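Local coordinates for protein putative retaining b-glycosidase (Saccharophagus degradans, PDB 5A95) that probably hydrolyses mixed-linkage beta-glucans as a retaining family 5 glycoside hydrolase, and here holds glucose units in its active-site cleft, at residues 141-146 with 185-190; 198-203 with 228-233. The protein carries 1 engineered substitution. One frame throughout, in Å; residues are numbered along the deposited sequence.

How the contacts relate
Contact 1 is wholly buried and belongs to the beta/alpha barrel itself: strand 136-144 pairs in parallel with the chain that continues from strand 181-185, and the side chains at their ends reach the bound glucose. Contact 2 lies farther from the chain's centre and is partly exposed, joining the start of helix 202-219 to the short turn 230-233. The first is built of backbone hydrogen bonds and polar groups directed at sugar; the second has no hydrogen bond between its segments and rests on aromatic and aliphatic packing. They are neighbours in space, about 10 Å between centres, and touch where Pro190 O meets Trp232 N and Tyr146 OH meets Asn201 N.

Contact 1: 141-146 with 185-190; sequences WHSIGY and ELFNEP. With BGC (beta-D-glucopyranose), chain D.
Asn188 stacks on His142 at the mouth of a beta/alpha barrel, where Asn188, Glu189 and Pro190 form the Asn-Glu-Pro motif of family 5; its glutamate is usually the general acid/base, as Glu189 probably is here. Asn188 CB starts 3.3 Å from Ser143 O. CG, anti to the backbone N (chi1 168°), lies 3.3 Å from His142 ND1, the amide almost parallel to the imidazole, planes 20° apart. ND2 sits over one face of that ring, 3.2 Å from His142 CE1, in a stack and not a hydrogen bond. The same nitrogen donates to Ser143 O from above its carbonyl plane, while Glu189 N reaches this oxygen more directly. ND2 also donates to glucose O2, and OD1 bonds Arg103 NH2. His142 NE2 donates almost straight to glucose O3 at 3.0 Å; ND1 bonds Asp140 OD2. With an alanine in place of His142, glucose O3 would probably lose the NE2 donor and the Asn188 amide would be freer to turn. Phe187 CZ comes to 3.3 Å from Ser143 OG, whose polar partner is Tyr157 O. Glu189, extended beyond CG, hydrogen-bonds His254 ND1 through OE2, and OE1 accepts a hydrogen bond from glucose O1 at 2.6 Å.

Contact 2: 198-203 with 228-233; sequences GERNWA and AGFNWA
Phe230 lies between Arg200 and Trp202, its two faces covered by different chemistry. Over one face comes the aliphatic part of Arg200: CB stands 4.1 Å from the ring centroid and only 16° off the normal, a CH-pi contact. With chi1 at 83°, CG is wedged between the backbone N and the carbonyl carbon, and the chain can run on across the ring until CD reaches Phe230 CD2 at 3.7 Å. The opposite face receives the edge of the Trp202 indole in a T-shaped stack, the planes 76° apart. Here CE3 approaches Phe230 CE2 at 4.3 Å, and the neighbouring CZ3 lies 4.2 Å from Gly229 CA. The far edge of the phenyl ring meets backbone: Phe230 CZ is 3.6 Å from Asn201 O. The indole's polar end is tied elsewhere, NE1 bonding Ala242 O. Asn201 is the N-cap, and its OD1 accepts from Glu204 N, capping the helix start. Residues 231-233 have positive phi and psi, a left-handed helical turn with a weak bond from Ala233 N to Gly229 O. The contact thus joins the N-terminal end of helix 202-219 and the residues leading into it to the loop following strand 224-227, with Trp205 of that helix meeting the Phe230 ring and Pro190 of strand 189-190 packed against it.

Contact 1: 141-146 with 185-190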
ATOM      1  N   TRP A 141       6.057   2.794  18.667  1.00  5.25           N
ATOM      2  CA  TRP A 141       6.286   2.532  17.254  1.00  5.91           C
ATOM      3  C   TRP A 141       7.028   3.757  16.695  1.00  5.17           C
ATOM      4  O   TRP A 141       6.457   4.841  16.474  1.00  5.67           O
ATOM      5  CB  TRP A 141       4.950   2.283  16.572  1.00  5.99           C
ATOM      6  CG  TRP A 141       5.021   1.926  15.097  1.00  5.44           C
ATOM      7  CD1 TRP A 141       4.397   2.597  14.075  1.00  5.90           C
ATOM      8  CD2 TRP A 141       5.688   0.809  14.494  1.00  5.88           C
ATOM      9  NE1 TRP A 141       4.635   1.972  12.883  1.00  6.30           N
ATOM     10  CE2 TRP A 141       5.420   0.873  13.111  1.00  6.05           C
ATOM     11  CE3 TRP A 141       6.477  -0.248  14.973  1.00  6.15           C
ATOM     12  CZ2 TRP A 141       5.892  -0.092  12.212  1.00  6.58           C
ATOM     13  CZ3 TRP A 141       6.949  -1.205  14.064  1.00  6.53           C
ATOM     14  CH2 TRP A 141       6.676  -1.109  12.709  1.00  6.99           C
ATOM     15  N   HIS A 142       8.326   3.582  16.563  1.00  5.23           N
ATOM     16  CA  HIS A 142       9.236   4.718  16.498  1.00  6.17           C
ATOM     17  C   HIS A 142       9.512   5.122  15.051  1.00  5.29           C
ATOM     18  O   HIS A 142      10.562   4.828  14.472  1.00  6.46           O
ATOM     19  CB  HIS A 142      10.512   4.425  17.262  1.00  6.09           C
ATOM     20  CG  HIS A 142      11.305   5.635  17.576  1.00  6.22           C
ATOM     21  ND1 HIS A 142      11.083   6.396  18.692  1.00  6.71           N
ATOM     22  CD2 HIS A 142      12.308   6.240  16.900  1.00  7.87           C
ATOM     23  CE1 HIS A 142      11.936   7.399  18.707  1.00  7.32           C
ATOM     24  NE2 HIS A 142      12.691   7.328  17.631  1.00  6.56           N
ATOM     25  N   SER A 143       8.553   5.837  14.492  1.00  5.15           N
ATOM     26  CA  SER A 143       8.675   6.442  13.198  1.00  5.64           C
ATOM     27  C   SER A 143       8.606   7.966  13.347  1.00  5.40           C
ATOM     28  O   SER A 143       8.210   8.507  14.383  1.00  6.35           O
ATOM     29  CB  SER A 143       7.591   5.901  12.264  1.00  6.91           C
ATOM     30  OG  SER A 143       7.697   6.463  10.961  1.00  6.62           O
ATOM     31  N   ILE A 144       9.047   8.658  12.302  1.00  5.75           N
ATOM     32  CA  ILE A 144       9.115  10.114  12.231  1.00  6.06           C
ATOM     33  C   ILE A 144       8.666  10.479  10.832  1.00  5.58           C
ATOM     34  O   ILE A 144       9.345  10.108   9.851  1.00  6.37           O
ATOM     35  CB  ILE A 144      10.542  10.658  12.473  1.00  5.81           C
ATOM     36  CG1 ILE A 144      11.111  10.163  13.800  1.00  6.01           C
ATOM     37  CG2 ILE A 144      10.501  12.184  12.421  1.00  6.26           C
ATOM     38  CD1 ILE A 144      12.475  10.709  14.139  1.00  7.36           C
ATOM     39  N   GLY A 145       7.527  11.156  10.709  1.00  5.80           N
ATOM     40  CA  GLY A 145       7.003  11.523   9.424  1.00  5.89           C
ATOM     41  C   GLY A 145       5.491  11.553   9.414  1.00  5.54           C
ATOM     42  O   GLY A 145       4.862  11.778  10.469  1.00  6.08           O
ATOM     43  N   TYR A 146       4.903  11.321   8.246  1.00  5.90           N
ATOM     44  CA  TYR A 146       3.475  11.511   8.056  1.00  5.35           C
ATOM     45  C   TYR A 146       2.868  10.222   7.553  1.00  5.78           C
ATOM     46  O   TYR A 146       2.936   9.882   6.359  1.00  6.29           O
ATOM     47  CB  TYR A 146       3.192  12.698   7.090  1.00  5.27           C
ATOM     48  CG  TYR A 146       1.804  13.251   7.229  1.00  5.88           C
ATOM     49  CD1 TYR A 146       1.364  13.711   8.462  1.00  6.76           C
ATOM     50  CD2 TYR A 146       0.915  13.259   6.176  1.00  6.28           C
ATOM     51  CE1 TYR A 146       0.091  14.186   8.648  1.00  7.61           C
ATOM     52  CE2 TYR A 146      -0.372  13.752   6.351  1.00  6.48           C
ATOM     53  CZ  TYR A 146      -0.777  14.201   7.597  1.00  6.48           C
ATOM     54  OH  TYR A 146      -2.046  14.686   7.851  1.00  7.07           O
ATOM     55  N   GLU A 185       2.303   3.624  22.389  1.00  5.85           N
ATOM     56  CA  GLU A 185       2.571   4.944  21.782  1.00  5.80           C
ATOM     57  C   GLU A 185       2.544   4.763  20.269  1.00  5.54           C
ATOM     58  O   GLU A 185       3.484   4.255  19.671  1.00  5.88           O
ATOM     59  CB  GLU A 185       3.868   5.497  22.296  1.00  6.24           C
ATOM     60  CG  GLU A 185       4.206   6.878  21.751  1.00  5.96           C
ATOM     61  CD  GLU A 185       5.364   7.525  22.487  1.00  6.47           C
ATOM     62  OE1 GLU A 185       5.977   6.824  23.320  1.00  7.30           O
ATOM     63  OE2 GLU A 185       5.678   8.710  22.208  1.00  6.43           O
ATOM     64  N   LEU A 186       1.439   5.173  19.675  1.00  5.77           N
ATOM     65  CA  LEU A 186       1.008   4.735  18.358  1.00  5.60           C
ATOM     66  C   LEU A 186       1.946   5.118  17.213  1.00  5.57           C
ATOM     67  O   LEU A 186       2.102   4.341  16.273  1.00  5.59           O
ATOM     68  CB  LEU A 186      -0.388   5.282  18.055  1.00  5.48           C
ATOM     69  CG  LEU A 186      -1.475   4.909  19.082  1.00  5.67           C
ATOM     70  CD1 LEU A 186      -2.831   5.452  18.616  1.00  6.68           C
ATOM     71  CD2 LEU A 186      -1.537   3.416  19.334  1.00  6.90           C
ATOM     72  N   PHE A 187       2.530   6.317  17.299  1.00  5.22           N
ATOM     73  CA  PHE A 187       3.399   6.831  16.235  1.00  5.07           C
ATOM     74  C   PHE A 187       4.254   7.936  16.841  1.00  4.94           C
ATOM     75  O   PHE A 187       3.779   9.051  17.059  1.00  5.90           O
ATOM     76  CB  PHE A 187       2.586   7.354  15.056  1.00  5.75           C
ATOM     77  CG  PHE A 187       3.436   7.681  13.856  1.00  5.59           C
ATOM     78  CD1 PHE A 187       4.097   8.890  13.769  1.00  5.67           C
ATOM     79  CD2 PHE A 187       3.548   6.791  12.804  1.00  5.57           C
ATOM     80  CE1 PHE A 187       4.888   9.182  12.656  1.00  5.77           C
ATOM     81  CE2 PHE A 187       4.326   7.070  11.715  1.00  6.15           C
ATOM     82  CZ  PHE A 187       4.999   8.261  11.640  1.00  6.14           C
ATOM     83  N   ASN A 188       5.530   7.627  17.089  1.00  5.86           N
ATOM     84  CA  ASN A 188       6.456   8.496  17.821  1.00  4.80           C
ATOM     85  C   ASN A 188       6.331   9.994  17.497  1.00  5.91           C
ATOM     86  O   ASN A 188       5.979  10.818  18.345  1.00  5.78           O
ATOM     87  CB  ASN A 188       7.854   7.967  17.569  1.00  5.38           C
ATOM     88  CG  ASN A 188       8.968   8.894  18.001  1.00  5.77           C
ATOM     89  OD1 ASN A 188       9.053   9.343  19.130  1.00  6.68           O
ATOM     90  ND2 ASN A 188       9.883   9.149  17.062  1.00  6.59           N
ATOM     91  N   GLU A 189       6.684  10.382  16.268  1.00  5.49           N
ATOM     92  CA  GLU A 189       6.809  11.802  15.923  1.00  5.44           C
ATOM     93  C   GLU A 189       6.150  12.150  14.605  1.00  4.12           C
ATOM     94  O   GLU A 189       6.805  12.116  13.532  1.00  5.89           O
ATOM     95  CB  GLU A 189       8.270  12.272  15.960  1.00  6.05           C
ATOM     96  CG  GLU A 189       8.737  12.535  17.383  1.00  6.85           C
ATOM     97  CD  GLU A 189      10.151  13.026  17.509  1.00  7.66           C
ATOM     98  OE1 GLU A 189      10.934  12.809  16.579  1.00 10.55           O
ATOM     99  OE2 GLU A 189      10.476  13.577  18.579  1.00  8.08           O
ATOM    100  N   PRO A 190       4.877  12.562  14.674  1.00  4.68           N
ATOM    101  CA  PRO A 190       4.230  13.093  13.487  1.00  4.83           C
ATOM    102  C   PRO A 190       4.914  14.385  13.038  1.00  5.53           C
ATOM    103  O   PRO A 190       5.126  15.294  13.837  1.00  5.47           O
ATOM    104  CB  PRO A 190       2.811  13.362  13.964  1.00  5.63           C
ATOM    105  CG  PRO A 190       2.635  12.419  15.124  1.00  5.75           C
ATOM    106  CD  PRO A 190       3.955  12.512  15.815  1.00  5.30           C
TER
HETATM  107  C2  BGC D   1      13.991  11.333  17.369  1.00 12.97           C
HETATM  108  C3  BGC D   1      15.118  10.456  17.913  1.00 12.38           C
HETATM  109  C4  BGC D   1      16.449  11.206  17.790  1.00 11.95           C
HETATM  110  C5  BGC D   1      16.344  12.556  18.473  1.00 13.86           C
HETATM  111  C6  BGC D   1      17.633  13.340  18.411  1.00 17.66           C
HETATM  112  C1  BGC D   1      14.056  12.787  17.825  1.00 14.00           C
HETATM  113  O1  BGC D   1      13.356  13.659  16.974  1.00 15.06           O
HETATM  114  O2  BGC D   1      12.688  10.722  17.695  1.00 13.04           O
HETATM  115  O3  BGC D   1      15.066   9.180  17.200  1.00 10.68           O
HETATM  116  O4  BGC D   1      17.599  10.523  18.312  1.00 11.57           O
HETATM  117  O5  BGC D   1      15.365  13.297  17.752  1.00 14.48           O
HETATM  118  O6  BGC D   1      17.306  14.638  18.910  1.00 24.57           O

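Contact 2: 198-203 with 228-233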
ATOM      1  N   GLY A 198       3.768  15.828   2.808  1.00  6.06           N
ATOM      2  CA  GLY A 198       2.303  15.785   2.716  1.00  6.83           C
ATOM      3  C   GLY A 198       1.748  17.038   3.355  1.00  6.42           C
ATOM      4  O   GLY A 198       2.501  17.845   3.897  1.00  7.05           O
ATOM      5  N   GLU A 199       0.448  17.218   3.272  1.00  7.07           N
ATOM      6  CA  GLU A 199      -0.205  18.378   3.896  1.00  7.03           C
ATOM      7  C   GLU A 199      -0.625  17.988   5.314  1.00  6.80           C
ATOM      8  O   GLU A 199      -1.542  17.204   5.496  1.00  8.05           O
ATOM      9  CB  GLU A 199      -1.460  18.813   3.106  1.00  8.26           C
ATOM     10  CG  GLU A 199      -2.269  19.923   3.793  1.00  9.66           C
ATOM     11  CD  GLU A 199      -3.562  20.305   3.119  1.00 10.19           C
ATOM     12  OE1 GLU A 199      -3.684  20.104   1.898  1.00 13.13           O
ATOM     13  OE2 GLU A 199      -4.467  20.829   3.813  1.00 11.63           O
ATOM     14  N   ARG A 200      -0.003  18.568   6.322  1.00  6.49           N
ATOM     15  CA  ARG A 200      -0.408  18.219   7.667  1.00  6.90           C
ATOM     16  C   ARG A 200      -1.867  18.603   7.844  1.00  6.34           C
ATOM     17  O   ARG A 200      -2.272  19.695   7.477  1.00  7.33           O
ATOM     18  CB  ARG A 200       0.517  18.823   8.723  1.00  8.57           C
ATOM     19  CG  ARG A 200       0.244  20.247   9.104  1.00  9.49           C
ATOM     20  CD  ARG A 200       1.224  20.756  10.155  1.00  9.44           C
ATOM     21  NE  ARG A 200       2.579  20.905   9.629  1.00  8.81           N
ATOM     22  CZ  ARG A 200       2.994  21.935   8.905  1.00  9.12           C
ATOM     23  NH1 ARG A 200       2.165  22.926   8.549  1.00 11.08           N
ATOM     24  NH2 ARG A 200       4.250  21.968   8.541  1.00 11.75           N
ATOM     25  N   ASN A 201      -2.632  17.691   8.424  1.00  6.33           N
ATOM     26  CA  ASN A 201      -4.075  17.885   8.561  1.00  6.32           C
ATOM     27  C   ASN A 201      -4.556  17.170   9.813  1.00  6.22           C
ATOM     28  O   ASN A 201      -4.499  15.943   9.886  1.00  6.28           O
ATOM     29  CB  ASN A 201      -4.807  17.353   7.344  1.00  6.46           C
ATOM     30  CG  ASN A 201      -6.297  17.656   7.396  1.00  7.15           C
ATOM     31  OD1 ASN A 201      -7.100  16.815   7.784  1.00  8.12           O
ATOM     32  ND2 ASN A 201      -6.666  18.893   7.051  1.00  8.32           N
ATOM     33  N   TRP A 202      -4.995  17.945  10.799  1.00  6.38           N
ATOM     34  CA  TRP A 202      -5.416  17.334  12.056  1.00  6.22           C
ATOM     35  C   TRP A 202      -6.562  16.354  11.873  1.00  6.52           C
ATOM     36  O   TRP A 202      -6.538  15.267  12.453  1.00  7.14           O
ATOM     37  CB  TRP A 202      -5.775  18.415  13.104  1.00  7.18           C
ATOM     38  CG  TRP A 202      -6.198  17.791  14.396  1.00  6.98           C
ATOM     39  CD1 TRP A 202      -7.443  17.727  14.895  1.00  6.96           C
ATOM     40  CD2 TRP A 202      -5.354  17.074  15.296  1.00  6.95           C
ATOM     41  NE1 TRP A 202      -7.447  17.015  16.060  1.00  7.30           N
ATOM     42  CE2 TRP A 202      -6.176  16.618  16.347  1.00  7.91           C
ATOM     43  CE3 TRP A 202      -3.987  16.812  15.351  1.00  9.41           C
ATOM     44  CZ2 TRP A 202      -5.690  15.875  17.394  1.00  9.68           C
ATOM     45  CZ3 TRP A 202      -3.505  16.086  16.414  1.00 11.37           C
ATOM     46  CH2 TRP A 202      -4.344  15.640  17.426  1.00 11.01           C
ATOM     47  N   ALA A 203      -7.577  16.715  11.098  1.00  6.81           N
ATOM     48  CA  ALA A 203      -8.694  15.803  10.991  1.00  7.58           C
ATOM     49  C   ALA A 203      -8.284  14.429  10.462  1.00  7.27           C
ATOM     50  O   ALA A 203      -8.722  13.396  10.955  1.00  8.51           O
ATOM     51  CB  ALA A 203      -9.805  16.417  10.133  1.00  9.64           C
ATOM     52  N   ALA A 228       0.073  11.592  19.637  1.00  5.86           N
ATOM     53  CA  ALA A 228       0.942  12.740  19.433  1.00  5.61           C
ATOM     54  C   ALA A 228       0.393  13.695  18.367  1.00  5.54           C
ATOM     55  O   ALA A 228      -0.309  13.291  17.436  1.00  5.94           O
ATOM     56  CB  ALA A 228       2.310  12.294  18.962  1.00  6.72           C
ATOM     57  N   GLY A 229       0.746  14.960  18.535  1.00  5.87           N
ATOM     58  CA  GLY A 229       0.490  15.981  17.547  1.00  6.28           C
ATOM     59  C   GLY A 229       1.674  16.237  16.620  1.00  5.92           C
ATOM     60  O   GLY A 229       2.679  15.523  16.608  1.00  5.97           O
ATOM     61  N   PHE A 230       1.510  17.274  15.815  1.00  5.72           N
ATOM     62  CA  PHE A 230       2.479  17.656  14.784  1.00  5.54           C
ATOM     63  C   PHE A 230       3.687  18.377  15.361  1.00  5.68           C
ATOM     64  O   PHE A 230       3.868  18.511  16.583  1.00  6.19           O
ATOM     65  CB  PHE A 230       1.784  18.494  13.691  1.00  6.34           C
ATOM     66  CG  PHE A 230       0.594  17.815  13.034  1.00  5.96           C
ATOM     67  CD1 PHE A 230       0.592  16.466  12.762  1.00  8.25           C
ATOM     68  CD2 PHE A 230      -0.503  18.560  12.646  1.00  7.18           C
ATOM     69  CE1 PHE A 230      -0.480  15.853  12.126  1.00  7.10           C
ATOM     70  CE2 PHE A 230      -1.566  17.958  12.015  1.00  7.98           C
ATOM     71  CZ  PHE A 230      -1.554  16.626  11.768  1.00  6.75           C
ATOM     72  N   ASN A 231       4.585  18.785  14.451  1.00  5.61           N
ATOM     73  CA  ASN A 231       5.858  19.390  14.817  1.00  6.04           C
ATOM     74  C   ASN A 231       6.673  18.454  15.702  1.00  5.51           C
ATOM     75  O   ASN A 231       7.252  18.863  16.700  1.00  6.79           O
ATOM     76  CB  ASN A 231       5.650  20.760  15.497  1.00  7.39           C
ATOM     77  CG  ASN A 231       6.938  21.560  15.625  1.00  8.38           C
ATOM     78  OD1 ASN A 231       7.950  21.256  14.994  1.00  9.64           O
ATOM     79  ND2 ASN A 231       6.933  22.534  16.523  1.00 10.45           N
ATOM     80  N   TRP A 232       6.770  17.204  15.271  1.00  5.61           N
ATOM     81  CA  TRP A 232       7.514  16.169  15.976  1.00  5.82           C
ATOM     82  C   TRP A 232       6.973  15.954  17.399  1.00  5.80           C
ATOM     83  O   TRP A 232       7.711  16.022  18.394  1.00  5.99           O
ATOM     84  CB  TRP A 232       9.015  16.452  16.007  1.00  5.69           C
ATOM     85  CG  TRP A 232       9.740  16.377  14.684  1.00  6.36           C
ATOM     86  CD1 TRP A 232      10.495  15.320  14.263  1.00  6.54           C
ATOM     87  CD2 TRP A 232       9.840  17.375  13.675  1.00  5.88           C
ATOM     88  NE1 TRP A 232      11.067  15.598  13.041  1.00  6.58           N
ATOM     89  CE2 TRP A 232      10.698  16.857  12.660  1.00  6.05           C
ATOM     90  CE3 TRP A 232       9.344  18.665  13.539  1.00  6.37           C
ATOM     91  CZ2 TRP A 232      11.003  17.564  11.501  1.00  7.26           C
ATOM     92  CZ3 TRP A 232       9.649  19.362  12.377  1.00  7.15           C
ATOM     93  CH2 TRP A 232      10.473  18.817  11.379  1.00  7.55           C
ATOM     94  N   ALA A 233       5.669  15.688  17.488  1.00  5.60           N
ATOM     95  CA  ALA A 233       5.007  15.416  18.761  1.00  5.95           C
ATOM     96  C   ALA A 233       5.186  16.573  19.725  1.00  5.56           C
ATOM     97  O   ALA A 233       5.405  16.380  20.901  1.00  7.39           O
ATOM     98  CB  ALA A 233       5.514  14.099  19.386  1.00  6.38           C
TER